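Local structure of major pilin backbone protein T-antigen, T13 (Streptococcus pyogenes, 6BBT) at residues 21-26 against 223-228; 158-163 against 270-275; 175-180 against 212-217; 228-233 against 264-269. The protein forms the polymer backbone of surface pili as the major pilin, and is the Lancefield T-antigen by which strains are serotyped. All coordinates share one frame; numbering follows the deposited sequence.

Contact 1 (21-26 against 223-228); sequences DNEILM and LAKLPI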
loop_
_atom_site.group_PDB
_atom_site.type_symbol
_atom_site.label_atom_id
_atom_site.label_comp_id
_atom_site.label_asym_id
_atom_site.label_seq_id
_atom_site.Cartn_x
_atom_site.Cartn_y
_atom_site.Cartn_z
ATOM N N ASP A 21 -8.519 9.820 3.325
ATOM C CA ASP A 21 -9.382 9.515 4.480
ATOM C C ASP A 21 -8.530 9.008 5.651
ATOM O O ASP A 21 -8.031 7.883 5.613
ATOM C CB ASP A 21 -10.433 8.488 4.057
ATOM C CG ASP A 21 -11.361 8.061 5.185
ATOM O OD1 ASP A 21 -11.255 8.556 6.326
ATOM O OD2 ASP A 21 -12.211 7.202 4.905
ATOM N N ASN A 22 -8.417 9.829 6.697
ATOM C CA ASN A 22 -7.610 9.487 7.855
ATOM C C ASN A 22 -8.076 8.295 8.670
ATOM O O ASN A 22 -7.303 7.791 9.460
ATOM C CB ASN A 22 -7.414 10.691 8.771
ATOM C CG ASN A 22 -6.583 11.775 8.145
ATOM O OD1 ASN A 22 -5.909 11.580 7.135
ATOM N ND2 ASN A 22 -6.621 12.939 8.755
ATOM N N GLU A 23 -9.311 7.831 8.469
ATOM C CA GLU A 23 -9.789 6.591 9.090
ATOM C C GLU A 23 -9.119 5.332 8.524
ATOM O O GLU A 23 -9.214 4.271 9.116
ATOM C CB GLU A 23 -11.298 6.430 8.891
ATOM C CG GLU A 23 -12.122 7.486 9.617
ATOM C CD GLU A 23 -13.601 7.121 9.734
ATOM O OE1 GLU A 23 -14.102 6.239 8.983
ATOM O OE2 GLU A 23 -14.270 7.749 10.585
ATOM N N ILE A 24 -8.513 5.447 7.345
ATOM C CA ILE A 24 -7.855 4.321 6.685
ATOM C C ILE A 24 -6.406 4.254 7.149
ATOM O O ILE A 24 -5.719 5.295 7.300
ATOM C CB ILE A 24 -7.963 4.466 5.155
ATOM C CG1 ILE A 24 -9.440 4.275 4.751
ATOM C CG2 ILE A 24 -7.060 3.464 4.432
ATOM C CD1 ILE A 24 -9.724 4.569 3.302
ATOM N N LEU A 25 -5.941 3.037 7.401
ATOM C CA LEU A 25 -4.529 2.834 7.802
ATOM C C LEU A 25 -3.623 2.828 6.567
ATOM O O LEU A 25 -3.769 1.970 5.709
ATOM C CB LEU A 25 -4.351 1.515 8.545
ATOM C CG LEU A 25 -4.871 1.380 9.955
ATOM C CD1 LEU A 25 -4.395 0.045 10.534
ATOM C CD2 LEU A 25 -4.407 2.564 10.810
ATOM N N MET A 26 -2.699 3.788 6.497
ATOM C CA MET A 26 -1.623 3.768 5.477
ATOM C C MET A 26 -0.791 2.473 5.664
ATOM O O MET A 26 -0.418 2.149 6.808
ATOM C CB MET A 26 -0.713 4.994 5.663
ATOM C CG MET A 26 0.443 5.126 4.663
ATOM S SD MET A 26 -0.145 5.766 3.073
ATOM C CE MET A 26 -0.322 7.507 3.466
ATOM N N LEU A 223 -16.922 -3.806 9.545
ATOM C CA LEU A 223 -15.670 -3.084 9.472
ATOM C C LEU A 223 -15.583 -2.721 8.011
ATOM O O LEU A 223 -15.359 -3.602 7.182
ATOM C CB LEU A 223 -14.490 -3.959 9.921
ATOM C CG LEU A 223 -14.596 -4.483 11.359
ATOM C CD1 LEU A 223 -15.147 -5.902 11.359
ATOM C CD2 LEU A 223 -13.267 -4.458 12.106
ATOM N N ALA A 224 -15.763 -1.445 7.680
ATOM C CA ALA A 224 -15.960 -1.031 6.271
ATOM C C ALA A 224 -14.684 -0.616 5.533
ATOM O O ALA A 224 -14.703 -0.499 4.302
ATOM C CB ALA A 224 -16.974 0.102 6.196
ATOM N N LYS A 225 -13.607 -0.358 6.286
ATOM C CA LYS A 225 -12.354 0.157 5.758
ATOM C C LYS A 225 -11.214 -0.698 6.331
ATOM O O LYS A 225 -10.309 -0.206 6.983
ATOM C CB LYS A 225 -12.210 1.639 6.120
ATOM C CG LYS A 225 -13.302 2.553 5.505
ATOM C CD LYS A 225 -13.235 3.993 6.010
ATOM C CE LYS A 225 -14.449 4.825 5.565
ATOM N NZ LYS A 225 -14.396 6.263 6.028
ATOM N N LEU A 226 -11.299 -1.995 6.061
ATOM C CA LEU A 226 -10.432 -2.988 6.644
ATOM C C LEU A 226 -9.160 -3.149 5.787
ATOM O O LEU A 226 -9.265 -3.228 4.566
ATOM C CB LEU A 226 -11.192 -4.312 6.716
ATOM C CG LEU A 226 -10.584 -5.475 7.482
ATOM C CD1 LEU A 226 -10.367 -5.192 8.961
ATOM C CD2 LEU A 226 -11.488 -6.674 7.329
ATOM N N PRO A 227 -7.968 -3.197 6.419
ATOM C CA PRO A 227 -6.754 -3.409 5.652
ATOM C C PRO A 227 -6.747 -4.756 4.932
ATOM O O PRO A 227 -7.280 -5.748 5.453
ATOM C CB PRO A 227 -5.637 -3.345 6.698
ATOM C CG PRO A 227 -6.203 -2.582 7.820
ATOM C CD PRO A 227 -7.668 -2.919 7.838
ATOM N N ILE A 228 -6.195 -4.751 3.720
ATOM C CA ILE A 228 -6.067 -5.949 2.897
ATOM C C ILE A 228 -4.808 -6.695 3.297
ATOM O O ILE A 228 -3.756 -6.093 3.487
ATOM C CB ILE A 228 -6.081 -5.609 1.396
ATOM C CG1 ILE A 228 -7.505 -5.220 1.016
ATOM C CG2 ILE A 228 -5.612 -6.816 0.554
ATOM C CD1 ILE A 228 -7.652 -4.617 -0.348
HETATM O O HOH W 1 -10.441 1.636 9.324
HETATM O O HOH W 2 -7.584 0.682 6.853
#
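K225 reaches across to D21 and E23 in a small salt-bridge network at the junction of the two halves of this elongated molecule. The residues 21-26 come from a loop of the N-terminal half that opens with a type I turn, D21 to I24; 223-228 is the end of a strand of the C-terminal half, just where the chain turns a corner. Following 223-228 along the chain, K225 makes the polar contact. Its extended side chain meets D21 tip to tip, NZ lying 2.6 Å from OD2 on the syn lone pair. The same NZ is 3.0 Å from E23 OE1, which it meets from above the carboxylate, 45° out of the plane. With CG anti to the backbone N (chi1 178°), D21 also offers OD1, which accepts from E23 N at 3.0 Å from above the carboxylate plane. That Asx turn helps fix the carboxylate while OD2 serves the lysine. Lower on the same side chain, K225 CD passes I24 CG1 at 4.0 Å, the two side chains crossing at about a right angle. The carbonyl of K225 reaches the loop through water: one molecule bridges K225 O to E23 O, another bridges it to L25 N, which donates to that water. Further on, P227 supplies the apolar end of the contact, against L25. Around this pair V194 and Y188 pack on P227, and I207 on L25. The touch itself is light, with L25 CD1 4.2 Å from P227 CG.

Contact 2 (158-163 against 270-275); sequences SLKIEK and ADEIVV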
loop_
_atom_site.group_PDB
_atom_site.type_symbol
_atom_site.label_atom_id
_atom_site.label_comp_id
_atom_site.label_asym_id
_atom_site.label_seq_id
_atom_site.Cartn_x
_atom_site.Cartn_y
_atom_site.Cartn_z
ATOM N N SER A 158 -13.674 -4.973 3.395
ATOM C CA SER A 158 -14.683 -4.906 4.439
ATOM C C SER A 158 -15.032 -6.293 4.954
ATOM O O SER A 158 -14.877 -7.280 4.248
ATOM C CB SER A 158 -15.952 -4.201 3.937
ATOM O OG SER A 158 -16.617 -4.974 2.957
ATOM N N LEU A 159 -15.490 -6.348 6.198
ATOM C CA LEU A 159 -16.000 -7.562 6.779
ATOM C C LEU A 159 -17.298 -7.241 7.514
ATOM O O LEU A 159 -17.318 -6.395 8.386
ATOM C CB LEU A 159 -14.982 -8.154 7.757
ATOM C CG LEU A 159 -15.434 -9.379 8.566
ATOM C CD1 LEU A 159 -15.786 -10.523 7.639
ATOM C CD2 LEU A 159 -14.360 -9.809 9.546
ATOM N N LYS A 160 -18.376 -7.916 7.142
ATOM C CA LYS A 160 -19.626 -7.842 7.864
ATOM C C LYS A 160 -19.834 -9.181 8.571
ATOM O O LYS A 160 -19.552 -10.251 7.996
ATOM C CB LYS A 160 -20.759 -7.545 6.893
ATOM C CG LYS A 160 -22.143 -7.548 7.523
ATOM C CD LYS A 160 -23.172 -7.043 6.541
ATOM C CE LYS A 160 -24.578 -7.337 7.024
ATOM N NZ LYS A 160 -25.564 -6.670 6.118
ATOM N N ILE A 161 -20.301 -9.114 9.816
ATOM C CA ILE A 161 -20.585 -10.282 10.617
ATOM C C ILE A 161 -22.031 -10.162 11.071
ATOM O O ILE A 161 -22.404 -9.175 11.712
ATOM C CB ILE A 161 -19.643 -10.402 11.831
ATOM C CG1 ILE A 161 -18.182 -10.512 11.375
ATOM C CG2 ILE A 161 -19.995 -11.621 12.691
ATOM C CD1 ILE A 161 -17.171 -10.363 12.489
ATOM N N GLU A 162 -22.840 -11.163 10.731
ATOM C CA GLU A 162 -24.240 -11.196 11.133
ATOM C C GLU A 162 -24.581 -12.461 11.894
ATOM O O GLU A 162 -24.041 -13.530 11.604
ATOM C CB GLU A 162 -25.124 -11.108 9.908
ATOM C CG GLU A 162 -26.559 -10.763 10.256
ATOM C CD GLU A 162 -27.488 -10.906 9.088
ATOM O OE1 GLU A 162 -27.066 -10.562 7.962
ATOM O OE2 GLU A 162 -28.633 -11.356 9.316
ATOM N N LYS A 163 -25.516 -12.329 12.838
ATOM C CA LYS A 163 -26.035 -13.454 13.608
ATOM C C LYS A 163 -27.421 -13.851 13.088
ATOM O O LYS A 163 -28.289 -12.994 12.898
ATOM C CB LYS A 163 -26.115 -13.078 15.089
ATOM C CG LYS A 163 -26.643 -14.168 16.022
ATOM C CD LYS A 163 -25.669 -15.324 16.211
ATOM C CE LYS A 163 -26.388 -16.555 16.731
ATOM N NZ LYS A 163 -25.507 -17.718 17.004
ATOM N N ALA A 270 -15.083 -8.140 -0.705
ATOM C CA ALA A 270 -15.851 -7.893 0.531
ATOM C C ALA A 270 -16.373 -9.185 1.166
ATOM O O ALA A 270 -17.063 -9.947 0.496
ATOM C CB ALA A 270 -17.004 -6.955 0.241
ATOM N N ASP A 271 -16.034 -9.420 2.441
ATOM C CA ASP A 271 -16.395 -10.655 3.174
ATOM C C ASP A 271 -17.714 -10.423 3.946
ATOM O O ASP A 271 -17.929 -9.343 4.520
ATOM C CB ASP A 271 -15.350 -11.034 4.244
ATOM C CG ASP A 271 -14.073 -11.710 3.702
ATOM O OD1 ASP A 271 -14.010 -12.008 2.477
ATOM O OD2 ASP A 271 -13.132 -11.941 4.576
ATOM N N GLU A 272 -18.571 -11.436 3.975
ATOM C CA GLU A 272 -19.636 -11.505 4.967
ATOM C C GLU A 272 -19.654 -12.870 5.628
ATOM O O GLU A 272 -19.697 -13.907 4.945
ATOM C CB GLU A 272 -21.013 -11.185 4.396
ATOM C CG GLU A 272 -22.040 -11.053 5.523
ATOM C CD GLU A 272 -23.463 -10.800 5.069
ATOM O OE1 GLU A 272 -23.690 -10.667 3.844
ATOM O OE2 GLU A 272 -24.344 -10.730 5.969
ATOM N N ILE A 273 -19.601 -12.855 6.956
ATOM C CA ILE A 273 -19.718 -14.043 7.766
ATOM C C ILE A 273 -21.105 -14.048 8.385
ATOM O O ILE A 273 -21.520 -13.056 8.984
ATOM C CB ILE A 273 -18.634 -14.113 8.866
ATOM C CG1 ILE A 273 -17.245 -14.305 8.228
ATOM C CG2 ILE A 273 -18.916 -15.258 9.834
ATOM C CD1 ILE A 273 -16.089 -14.295 9.211
ATOM N N VAL A 274 -21.820 -15.158 8.216
ATOM C CA VAL A 274 -23.124 -15.359 8.838
ATOM C C VAL A 274 -22.922 -16.482 9.825
ATOM O O VAL A 274 -22.538 -17.588 9.438
ATOM C CB VAL A 274 -24.225 -15.719 7.815
ATOM C CG1 VAL A 274 -25.558 -15.935 8.527
ATOM C CG2 VAL A 274 -24.367 -14.626 6.765
ATOM N N VAL A 275 -23.119 -16.178 11.105
ATOM C CA VAL A 275 -22.987 -17.156 12.170
ATOM C C VAL A 275 -24.388 -17.594 12.559
ATOM O O VAL A 275 -25.195 -16.767 12.974
ATOM C CB VAL A 275 -22.294 -16.541 13.394
ATOM C CG1 VAL A 275 -22.155 -17.563 14.518
ATOM C CG2 VAL A 275 -20.938 -15.958 12.992
HETATM O O HOH W 3 -18.265 -6.701 3.845
#
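K160 and E272, like I161 and I273, sit as neighbours in parallel strands, in register from L159-D271 to K163-V275. These are the first and last strands of a beta-sandwich domain, and their pairing leads to the intramolecular isopeptide bond that joins K163 NZ to N277 CG, as in CnaB-type pilin domains. Five backbone hydrogen bonds hold the strands. The bonds D271 N to S158 O and K160 N to D271 O are somewhat bent at the carbonyl, while later ones straighten, V275 N lying 2.8 Å from E162 O with a C=O...N angle of 172°. CA-H...O contacts, such as E272 CA to K160 O at 3.3 Å, fill in between.

Charged groups gather on one face. K160 and E272 run side by side, with NZ of K160 4.2 Å from OE2 of E272, beyond a salt bridge. E162 OE1 comes within 3.4 Å of that same OE2, a like-charge approach that the nearby lysine may ease.

The apolar contacts lie on the other, buried face. I161 CG2 meets V275 CG2 at 4.4 Å, and L159 CD1 touches I273 CG1 at 4.1 Å; Y232 packs from the opposing sheet, and L248, on neighbouring strand 242-250, beside D271 and I273. D271 also points this way, its OD2 bonded to Y232 OH. K163 shares this face; bent at chi2 (71°), it brings CD to 3.6 Å from V275 O.

Contact 3 (175-180 against 212-217); sequences DFNFTL and KFTLHD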
loop_
_atom_site.group_PDB
_atom_site.type_symbol
_atom_site.label_atom_id
_atom_site.label_comp_id
_atom_site.label_asym_id
_atom_site.label_seq_id
_atom_site.Cartn_x
_atom_site.Cartn_y
_atom_site.Cartn_z
ATOM N N ASP A 175 -28.695 -12.504 23.407
ATOM C CA ASP A 175 -27.442 -11.942 22.903
ATOM C C ASP A 175 -26.358 -13.011 22.910
ATOM O O ASP A 175 -26.160 -13.707 23.902
ATOM C CB ASP A 175 -26.999 -10.729 23.731
ATOM C CG ASP A 175 -27.861 -9.489 23.482
ATOM O OD1 ASP A 175 -28.335 -9.262 22.343
ATOM O OD2 ASP A 175 -28.045 -8.717 24.442
ATOM N N PHE A 176 -25.684 -13.155 21.780
ATOM C CA PHE A 176 -24.570 -14.078 21.664
ATOM C C PHE A 176 -23.265 -13.280 21.733
ATOM O O PHE A 176 -23.192 -12.156 21.232
ATOM C CB PHE A 176 -24.703 -14.874 20.379
ATOM C CG PHE A 176 -25.917 -15.756 20.348
ATOM C CD1 PHE A 176 -27.164 -15.233 20.020
ATOM C CD2 PHE A 176 -25.825 -17.107 20.662
ATOM C CE1 PHE A 176 -28.295 -16.043 19.993
ATOM C CE2 PHE A 176 -26.953 -17.924 20.643
ATOM C CZ PHE A 176 -28.187 -17.391 20.302
ATOM N N ASN A 177 -22.266 -13.861 22.392
ATOM C CA ASN A 177 -21.027 -13.170 22.720
ATOM C C ASN A 177 -19.911 -13.587 21.784
ATOM O O ASN A 177 -19.575 -14.773 21.701
ATOM C CB ASN A 177 -20.628 -13.477 24.151
ATOM C CG ASN A 177 -21.633 -12.942 25.136
ATOM O OD1 ASN A 177 -21.878 -11.747 25.179
ATOM N ND2 ASN A 177 -22.269 -13.826 25.879
ATOM N N PHE A 178 -19.341 -12.603 21.099
ATOM C CA PHE A 178 -18.322 -12.815 20.080
ATOM C C PHE A 178 -17.006 -12.173 20.481
ATOM O O PHE A 178 -16.979 -11.173 21.218
ATOM C CB PHE A 178 -18.757 -12.156 18.783
ATOM C CG PHE A 178 -19.900 -12.838 18.124
ATOM C CD1 PHE A 178 -21.210 -12.525 18.468
ATOM C CD2 PHE A 178 -19.674 -13.815 17.169
ATOM C CE1 PHE A 178 -22.273 -13.172 17.858
ATOM C CE2 PHE A 178 -20.736 -14.458 16.553
ATOM C CZ PHE A 178 -22.036 -14.133 16.900
ATOM N N THR A 179 -15.930 -12.711 19.911
ATOM C CA THR A 179 -14.587 -12.174 20.067
ATOM C C THR A 179 -13.953 -12.107 18.679
ATOM O O THR A 179 -13.939 -13.096 17.969
ATOM C CB THR A 179 -13.738 -13.060 21.003
ATOM O OG1 THR A 179 -14.367 -13.141 22.289
ATOM C CG2 THR A 179 -12.362 -12.475 21.211
ATOM N N LEU A 180 -13.460 -10.932 18.305
ATOM C CA LEU A 180 -12.725 -10.732 17.085
ATOM C C LEU A 180 -11.325 -10.261 17.436
ATOM O O LEU A 180 -11.149 -9.423 18.325
ATOM C CB LEU A 180 -13.428 -9.682 16.242
ATOM C CG LEU A 180 -12.794 -9.247 14.932
ATOM C CD1 LEU A 180 -12.887 -10.327 13.861
ATOM C CD2 LEU A 180 -13.465 -7.967 14.485
ATOM N N LYS A 212 -14.357 -7.657 21.967
ATOM C CA LYS A 212 -15.564 -8.402 22.346
ATOM C C LYS A 212 -16.797 -7.582 22.026
ATOM O O LYS A 212 -16.810 -6.365 22.226
ATOM C CB LYS A 212 -15.521 -8.807 23.829
ATOM C CG LYS A 212 -14.618 -10.022 24.097
ATOM C CD LYS A 212 -14.457 -10.304 25.589
ATOM C CE LYS A 212 -13.439 -11.418 25.887
ATOM N NZ LYS A 212 -13.763 -12.706 25.194
ATOM N N PHE A 213 -17.816 -8.237 21.483
ATOM C CA PHE A 213 -19.094 -7.601 21.181
ATOM C C PHE A 213 -20.208 -8.650 21.211
ATOM O O PHE A 213 -19.938 -9.857 21.276
ATOM C CB PHE A 213 -19.045 -6.905 19.812
ATOM C CG PHE A 213 -18.857 -7.848 18.656
ATOM C CD1 PHE A 213 -17.582 -8.232 18.256
ATOM C CD2 PHE A 213 -19.957 -8.373 17.973
ATOM C CE1 PHE A 213 -17.406 -9.112 17.205
ATOM C CE2 PHE A 213 -19.781 -9.252 16.917
ATOM C CZ PHE A 213 -18.508 -9.625 16.536
ATOM N N THR A 214 -21.453 -8.185 21.163
ATOM C CA THR A 214 -22.601 -9.084 21.159
ATOM C C THR A 214 -23.461 -8.845 19.955
ATOM O O THR A 214 -23.488 -7.743 19.417
ATOM C CB THR A 214 -23.466 -8.921 22.433
ATOM O OG1 THR A 214 -24.133 -7.652 22.400
ATOM C CG2 THR A 214 -22.620 -9.011 23.687
ATOM N N LEU A 215 -24.156 -9.898 19.517
ATOM C CA LEU A 215 -25.200 -9.793 18.506
ATOM C C LEU A 215 -26.390 -10.657 18.903
ATOM O O LEU A 215 -26.211 -11.742 19.464
ATOM C CB LEU A 215 -24.696 -10.266 17.130
ATOM C CG LEU A 215 -23.507 -9.538 16.504
ATOM C CD1 LEU A 215 -23.029 -10.318 15.284
ATOM C CD2 LEU A 215 -23.890 -8.106 16.122
ATOM N N HIS A 216 -27.596 -10.188 18.589
ATOM C CA HIS A 216 -28.807 -11.037 18.656
ATOM C C HIS A 216 -29.248 -11.349 17.233
ATOM O O HIS A 216 -28.643 -10.865 16.279
ATOM C CB HIS A 216 -29.935 -10.385 19.483
ATOM C CG HIS A 216 -30.262 -8.986 19.073
ATOM N ND1 HIS A 216 -30.915 -8.690 17.894
ATOM C CD2 HIS A 216 -30.010 -7.802 19.674
ATOM C CE1 HIS A 216 -31.051 -7.379 17.786
ATOM N NE2 HIS A 216 -30.509 -6.817 18.853
ATOM N N ASP A 217 -30.291 -12.169 17.090
ATOM C CA ASP A 217 -30.803 -12.569 15.774
ATOM C C ASP A 217 -30.956 -11.364 14.856
ATOM O O ASP A 217 -31.502 -10.336 15.250
ATOM C CB ASP A 217 -32.149 -13.302 15.914
ATOM C CG ASP A 217 -32.621 -13.962 14.614
ATOM O OD1 ASP A 217 -31.806 -14.425 13.798
ATOM O OD2 ASP A 217 -33.845 -14.057 14.421
HETATM O O HOH W 4 -26.418 -7.567 20.836
#
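F176 with L215 and F178 with F213 form the hydrogen-bonded pairs of two antiparallel strands twisted to 143°. Each pair is closed by two bonds; the straightest, F176 N to L215 O, spans 2.8 Å. N177-T214 lies between them and T179-K212 beyond, both non-hydrogen-bonded pairs.

On the inner face, F213 holds its ring carbon CG between its own backbone N and carbonyl carbon (chi1 65°), turning the ring back over its neighbour. F178 CB sits over that ring, 3.6 Å from its centroid in a CH-pi contact. The two rings lie almost parallel, 6° apart, yet slide so far that they barely overlap. Beyond, F178 CE1 meets L215 CB at 3.9 Å. The outer face is polar: K212 NZ donates to T179 OG1 at 3.0 Å, with the two side chains alongside each other, and a water links D175 OD1 with T214 OG1.

Strand 211-215 is the edge of a four-stranded antiparallel sheet, and 176-183 separates it from 231-236. The aromatic face packs on strands 148-166 and 271-279, where V275 touches F178, and where K163, whose NZ is joined to N277, packs its CE against the F176 ring.

Contact 4 (228-233 against 264-269); sequences IGISYK and QKTDES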
loop_
_atom_site.group_PDB
_atom_site.type_symbol
_atom_site.label_atom_id
_atom_site.label_comp_id
_atom_site.label_asym_id
_atom_site.label_seq_id
_atom_site.Cartn_x
_atom_site.Cartn_y
_atom_site.Cartn_z
ATOM N N ILE A 228 -6.195 -4.751 3.720
ATOM C CA ILE A 228 -6.067 -5.949 2.897
ATOM C C ILE A 228 -4.808 -6.695 3.297
ATOM O O ILE A 228 -3.756 -6.093 3.487
ATOM C CB ILE A 228 -6.081 -5.609 1.396
ATOM C CG1 ILE A 228 -7.505 -5.220 1.016
ATOM C CG2 ILE A 228 -5.612 -6.816 0.554
ATOM C CD1 ILE A 228 -7.652 -4.617 -0.348
ATOM N N GLY A 229 -4.933 -8.006 3.457
ATOM C CA GLY A 229 -3.786 -8.844 3.771
ATOM C C GLY A 229 -3.566 -9.118 5.245
ATOM O O GLY A 229 -2.613 -9.809 5.587
ATOM N N ILE A 230 -4.407 -8.591 6.139
ATOM C CA ILE A 230 -4.282 -8.972 7.547
ATOM C C ILE A 230 -5.104 -10.214 7.794
ATOM O O ILE A 230 -5.986 -10.535 7.016
ATOM C CB ILE A 230 -4.658 -7.852 8.542
ATOM C CG1 ILE A 230 -6.106 -7.387 8.402
ATOM C CG2 ILE A 230 -3.685 -6.694 8.384
ATOM C CD1 ILE A 230 -6.548 -6.573 9.608
ATOM N N SER A 231 -4.812 -10.910 8.872
ATOM C CA SER A 231 -5.558 -12.087 9.234
ATOM C C SER A 231 -6.405 -11.773 10.461
ATOM O O SER A 231 -6.013 -10.961 11.302
ATOM C CB SER A 231 -4.626 -13.246 9.500
ATOM O OG SER A 231 -3.996 -13.654 8.308
ATOM N N TYR A 232 -7.573 -12.391 10.537
ATOM C CA TYR A 232 -8.451 -12.254 11.692
ATOM C C TYR A 232 -8.990 -13.604 12.136
ATOM O O TYR A 232 -9.015 -14.551 11.361
ATOM C CB TYR A 232 -9.625 -11.317 11.393
ATOM C CG TYR A 232 -10.565 -11.783 10.303
ATOM C CD1 TYR A 232 -11.636 -12.633 10.586
ATOM C CD2 TYR A 232 -10.385 -11.376 8.976
ATOM C CE1 TYR A 232 -12.507 -13.059 9.586
ATOM C CE2 TYR A 232 -11.247 -11.798 7.975
ATOM C CZ TYR A 232 -12.299 -12.641 8.284
ATOM O OH TYR A 232 -13.163 -13.054 7.291
ATOM N N LYS A 233 -9.427 -13.682 13.385
ATOM C CA LYS A 233 -10.213 -14.814 13.802
ATOM C C LYS A 233 -11.409 -14.369 14.635
ATOM O O LYS A 233 -11.331 -13.406 15.411
ATOM C CB LYS A 233 -9.373 -15.868 14.501
ATOM C CG LYS A 233 -8.795 -15.469 15.814
ATOM C CD LYS A 233 -8.165 -16.665 16.528
ATOM C CE LYS A 233 -6.825 -17.048 15.926
ATOM N NZ LYS A 233 -5.961 -17.742 16.932
ATOM N N GLN A 264 -8.436 -16.236 9.151
ATOM C CA GLN A 264 -8.849 -15.948 7.794
ATOM C C GLN A 264 -8.094 -14.694 7.343
ATOM O O GLN A 264 -8.014 -13.732 8.085
ATOM C CB GLN A 264 -10.359 -15.708 7.763
ATOM C CG GLN A 264 -10.943 -15.315 6.419
ATOM C CD GLN A 264 -10.770 -16.385 5.352
ATOM O OE1 GLN A 264 -10.821 -17.579 5.639
ATOM N NE2 GLN A 264 -10.574 -15.954 4.120
ATOM N N LYS A 265 -7.544 -14.722 6.132
ATOM C CA LYS A 265 -6.803 -13.580 5.604
ATOM C C LYS A 265 -7.734 -12.687 4.786
ATOM O O LYS A 265 -8.524 -13.199 3.986
ATOM C CB LYS A 265 -5.650 -14.064 4.736
ATOM C CG LYS A 265 -4.747 -12.928 4.289
ATOM C CD LYS A 265 -3.585 -13.384 3.413
ATOM C CE LYS A 265 -2.293 -13.458 4.204
ATOM N NZ LYS A 265 -1.127 -13.752 3.322
ATOM N N THR A 266 -7.634 -11.367 4.959
ATOM C CA THR A 266 -8.434 -10.443 4.167
ATOM C C THR A 266 -7.781 -10.276 2.796
ATOM O O THR A 266 -6.558 -10.296 2.683
ATOM C CB THR A 266 -8.566 -9.041 4.820
ATOM O OG1 THR A 266 -7.306 -8.370 4.808
ATOM C CG2 THR A 266 -9.081 -9.144 6.264
ATOM N N ASP A 267 -8.604 -10.090 1.778
ATOM C CA ASP A 267 -8.129 -9.818 0.414
ATOM C C ASP A 267 -9.072 -8.806 -0.238
ATOM O O ASP A 267 -9.795 -8.111 0.476
ATOM C CB ASP A 267 -7.972 -11.132 -0.373
ATOM C CG ASP A 267 -9.281 -11.878 -0.562
ATOM O OD1 ASP A 267 -10.372 -11.258 -0.621
ATOM O OD2 ASP A 267 -9.219 -13.124 -0.648
ATOM N N GLU A 268 -9.121 -8.739 -1.565
ATOM C CA GLU A 268 -9.793 -7.622 -2.229
ATOM C C GLU A 268 -11.318 -7.750 -2.238
ATOM O O GLU A 268 -12.018 -6.749 -2.351
ATOM C CB GLU A 268 -9.247 -7.408 -3.650
ATOM C CG GLU A 268 -7.720 -7.531 -3.752
ATOM C CD GLU A 268 -7.024 -6.340 -4.391
ATOM O OE1 GLU A 268 -7.573 -5.734 -5.342
ATOM O OE2 GLU A 268 -5.901 -6.020 -3.934
ATOM N N SER A 269 -11.851 -8.952 -2.084
ATOM C CA SER A 269 -13.310 -9.100 -2.080
ATOM C C SER A 269 -13.920 -8.785 -0.708
ATOM O O SER A 269 -13.353 -9.134 0.314
ATOM C CB SER A 269 -13.715 -10.499 -2.528
ATOM O OG SER A 269 -13.136 -11.480 -1.712
#
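Y232 and Q264 are a hydrogen-bonded antiparallel pair and S231 and K265 the non-hydrogen-bonded pair beside it, the touching parts running 163° apart, with loop residues 228-230 leading into one strand and 266-269 leaving the other. The backbone of this end is pinned by T266 N, which donates to I230 O at 2.8 Å almost in line with the carbonyl. G229 answers with its own N-H, 2.9 Å from T266 O, but from above the carbonyl plane. G229, at phi 94° and psi 0°, uses a conformation in which a beta carbon would clash with the preceding carbonyl oxygen. The side chain of T266 points into the turn: its OG1 accepts weak bonds from the N-H groups of G229 and I230 and donates to the carbonyl of P227, so several backbone groups grip one buried hydroxyl. Its methyl, CG2, lies in the plane of the Y232 ring at the edge, 3.7 Å from CD2. Q264 instead lies over a face of that ring, with CB 4.0 Å from the ring centroid in a CH-pi contact and CG 3.3 Å from Y232 OH, itself held by D271. Farther along, I228 CG1 packs against D267 O at 3.7 Å, and D267 OD1 accepts from S269 N, an Asx turn, and also from S269 OG. Short edge strand 264-265 thus completes a four-stranded sheet, Q264 turned toward strand 242-250 and Y232 toward both 242-250 and L159 of 148-166, consistent with the beta-sandwich of transthyretin-like and CnaB-type pilin domains.

Overall arrangement
Contact 1 is the interdomain one, salt-bridged and water-mediated; contacts 2, 3 and 4 all lie in the C-terminal domain. Contact 2 belongs to one sheet of the sandwich, while contacts 3 and 4 share the opposing sheet, on strands 176-183 and 231-236. Contact 2 faces both, about 12 to 13 Å away between centres, reaching contact 4 through a polar side-chain bond as well as packing and contact 3 through packing. Each of these three has a buried apolar side and a polar, more exposed one, whereas contact 1 is largely polar, with only L25 and P227 buried. Contacts 1 and 4 share I228; strand 220-227 also pairs with 148-166, linking contact 1 to contact 2.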